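Local coordinates for protein hydrogenase 2 maturation peptidase (Thaumarchaeota archaeon SCGC AB-539-E09, PDB 5TTX) that probably cleaves a C-terminal peptide from the large subunit of a [NiFe] hydrogenase as a late step in its maturation, at residues A[50-54]-A[55-59]. Sequence-based numbering, arbitrary orientation.
Sequences AGITV and ATDLE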
ATOM      1  N   ALA A  50      24.943  11.808 -31.701  1.00 41.39           N
ATOM      2  CA  ALA A  50      24.459  10.443 -31.558  1.00 44.90           C
ATOM      3  C   ALA A  50      23.866  10.142 -30.181  1.00 39.02           C
ATOM      4  O   ALA A  50      23.329   9.046 -29.993  1.00 43.53           O
ATOM      5  CB  ALA A  50      25.602   9.457 -31.856  1.00 38.11           C
ATOM      6  N   GLY A  51      23.956  11.073 -29.221  1.00 33.09           N
ATOM      7  CA  GLY A  51      23.484  10.846 -27.857  1.00 36.08           C
ATOM      8  C   GLY A  51      24.243   9.741 -27.130  1.00 44.25           C
ATOM      9  O   GLY A  51      25.102   9.060 -27.681  1.00 47.13           O
ATOM     10  N   ILE A  52      23.889   9.538 -25.870  1.00 49.39           N
ATOM     11  CA  ILE A  52      24.538   8.513 -25.061  1.00 47.87           C
ATOM     12  C   ILE A  52      23.481   7.710 -24.318  1.00 46.26           C
ATOM     13  O   ILE A  52      22.469   8.263 -23.875  1.00 53.04           O
ATOM     14  CB  ILE A  52      25.556   9.138 -24.087  1.00 43.46           C
ATOM     15  CG1 ILE A  52      26.172   8.062 -23.188  1.00 50.77           C
ATOM     16  CG2 ILE A  52      24.921  10.277 -23.330  1.00 38.99           C
ATOM     17  CD1 ILE A  52      27.558   8.418 -22.642  1.00 46.60           C
ATOM     18  N   THR A  53      23.695   6.397 -24.226  1.00 39.19           N
ATOM     19  CA  THR A  53      22.861   5.528 -23.409  1.00 53.66           C
ATOM     20  C   THR A  53      23.224   5.637 -21.922  1.00 62.23           C
ATOM     21  O   THR A  53      24.403   5.666 -21.546  1.00 62.22           O
ATOM     22  CB  THR A  53      23.006   4.078 -23.867  1.00 55.90           C
ATOM     23  OG1 THR A  53      22.785   4.003 -25.278  1.00 65.59           O
ATOM     24  CG2 THR A  53      22.001   3.163 -23.148  1.00 49.03           C
ATOM     25  N   VAL A  54      22.195   5.689 -21.077  1.00 60.73           N
ATOM     26  CA  VAL A  54      22.390   5.707 -19.629  1.00 59.28           C
ATOM     27  C   VAL A  54      22.751   4.313 -19.117  1.00 58.69           C
ATOM     28  O   VAL A  54      23.794   4.120 -18.478  1.00 64.92           O
ATOM     29  CB  VAL A  54      21.135   6.268 -18.924  1.00 58.39           C
ATOM     30  CG1 VAL A  54      21.263   6.173 -17.395  1.00 46.74           C
ATOM     31  CG2 VAL A  54      20.893   7.717 -19.350  1.00 57.85           C
ATOM     32  N   ALA A  55      21.903   3.322 -19.393  1.00 55.71           N
ATOM     33  CA  ALA A  55      22.209   1.957 -18.975  1.00 65.17           C
ATOM     34  C   ALA A  55      23.467   1.442 -19.680  1.00 76.56           C
ATOM     35  O   ALA A  55      23.662   1.651 -20.883  1.00 74.22           O
ATOM     36  CB  ALA A  55      21.021   1.035 -19.255  1.00 56.08           C
ATOM     37  N   THR A  56      24.339   0.785 -18.907  1.00 81.32           N
ATOM     38  CA  THR A  56      25.572   0.143 -19.370  1.00 84.17           C
ATOM     39  C   THR A  56      26.594   1.124 -19.945  1.00 76.10           C
ATOM     40  O   THR A  56      27.553   0.694 -20.600  1.00 84.07           O
ATOM     41  CB  THR A  56      25.297  -0.952 -20.418  1.00 85.91           C
ATOM     42  OG1 THR A  56      24.881  -0.344 -21.649  1.00 87.09           O
ATOM     43  CG2 THR A  56      24.223  -1.926 -19.938  1.00 85.39           C
ATOM     44  N   ASP A  57      26.421   2.428 -19.734  1.00 60.66           N
ATOM     45  CA  ASP A  57      27.372   3.394 -20.276  1.00 51.89           C
ATOM     46  C   ASP A  57      27.491   4.587 -19.340  1.00 38.77           C
ATOM     47  O   ASP A  57      28.441   4.670 -18.562  1.00 46.98           O
ATOM     48  CB  ASP A  57      26.959   3.845 -21.688  1.00 45.75           C
ATOM     49  CG  ASP A  57      28.014   4.709 -22.368  1.00 49.64           C
ATOM     50  OD1 ASP A  57      29.133   4.807 -21.840  1.00 56.31           O
ATOM     51  OD2 ASP A  57      27.729   5.300 -23.438  1.00 62.13           O
ATOM     52  N   LEU A  58      26.525   5.503 -19.383  1.00 38.49           N
ATOM     53  CA  LEU A  58      26.624   6.718 -18.573  1.00 40.12           C
ATOM     54  C   LEU A  58      26.636   6.398 -17.079  1.00 38.51           C
ATOM     55  O   LEU A  58      27.358   7.036 -16.299  1.00 39.06           O
ATOM     56  CB  LEU A  58      25.479   7.663 -18.923  1.00 36.64           C
ATOM     57  CG  LEU A  58      25.530   9.083 -18.383  1.00 41.85           C
ATOM     58  CD1 LEU A  58      26.839   9.775 -18.723  1.00 40.59           C
ATOM     59  CD2 LEU A  58      24.383   9.834 -18.977  1.00 47.73           C
ATOM     60  N   GLU A  59      25.872   5.392 -16.664  1.00 41.47           N
ATOM     61  CA  GLU A  59      25.809   5.056 -15.249  1.00 44.85           C
ATOM     62  C   GLU A  59      27.135   4.535 -14.701  1.00 53.57           C
ATOM     63  O   GLU A  59      27.310   4.506 -13.479  1.00 58.24           O
ATOM     64  CB  GLU A  59      24.703   4.027 -15.006  1.00 40.44           C
ATOM     65  CG  GLU A  59      25.038   2.641 -15.489  1.00 51.40           C
ATOM     66  CD  GLU A  59      23.899   1.664 -15.255  1.00 66.84           C
ATOM     67  OE1 GLU A  59      22.974   1.994 -14.473  1.00 71.92           O
ATOM     68  OE2 GLU A  59      23.923   0.565 -15.849  1.00 74.41           O
TER
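Ile52 and Asp57 cross at about a right angle, the isoleucine's outer arm, CG1 and CD1, lying against one face of the carboxylate, with OD2 of Asp57 3.2 Å from CD1 of Ile52. Asp57 has CG anti to the backbone N (chi1 -172°), which sets the carboxylate across this arm, and the short side chain places OD1 in a salt bridge with Arg45 of strand 42-48. Replacing the aspartate with an alanine would probably leave Arg45 without this counter-charge and uncover the flank of Ile52. The branched Ile52 suits a buried site: its CD1 also reaches CD1 of Leu58 at 4.2 Å, and both side chains pack on Leu11 of strand 10-15. CG2 of Val54 meets CD2 of Leu58 at 4.1 Å, two branched apolar ends that meet at a slant and fill the buried side. This short helical turn follows strand 42-48, the outermost strand on one side of the chain's mixed sheet in the maturation-protease fold, and has the wider pi-type pattern, N-H of residue i+5 to O of residue i: Leu58 N bonds to Thr53 O (3.0 Å, 158°) and Glu59 N to Val54 O (3.0 Å). The extended side chain of Glu59 reaches back across the turn, and OE2 accepts Thr56 N at 3.1 Å, from above the carboxylate plane. Glu103 of a second subunit accepts the amides of Val54 and Ala55, and its Leu101 packs on Val54 and Leu58.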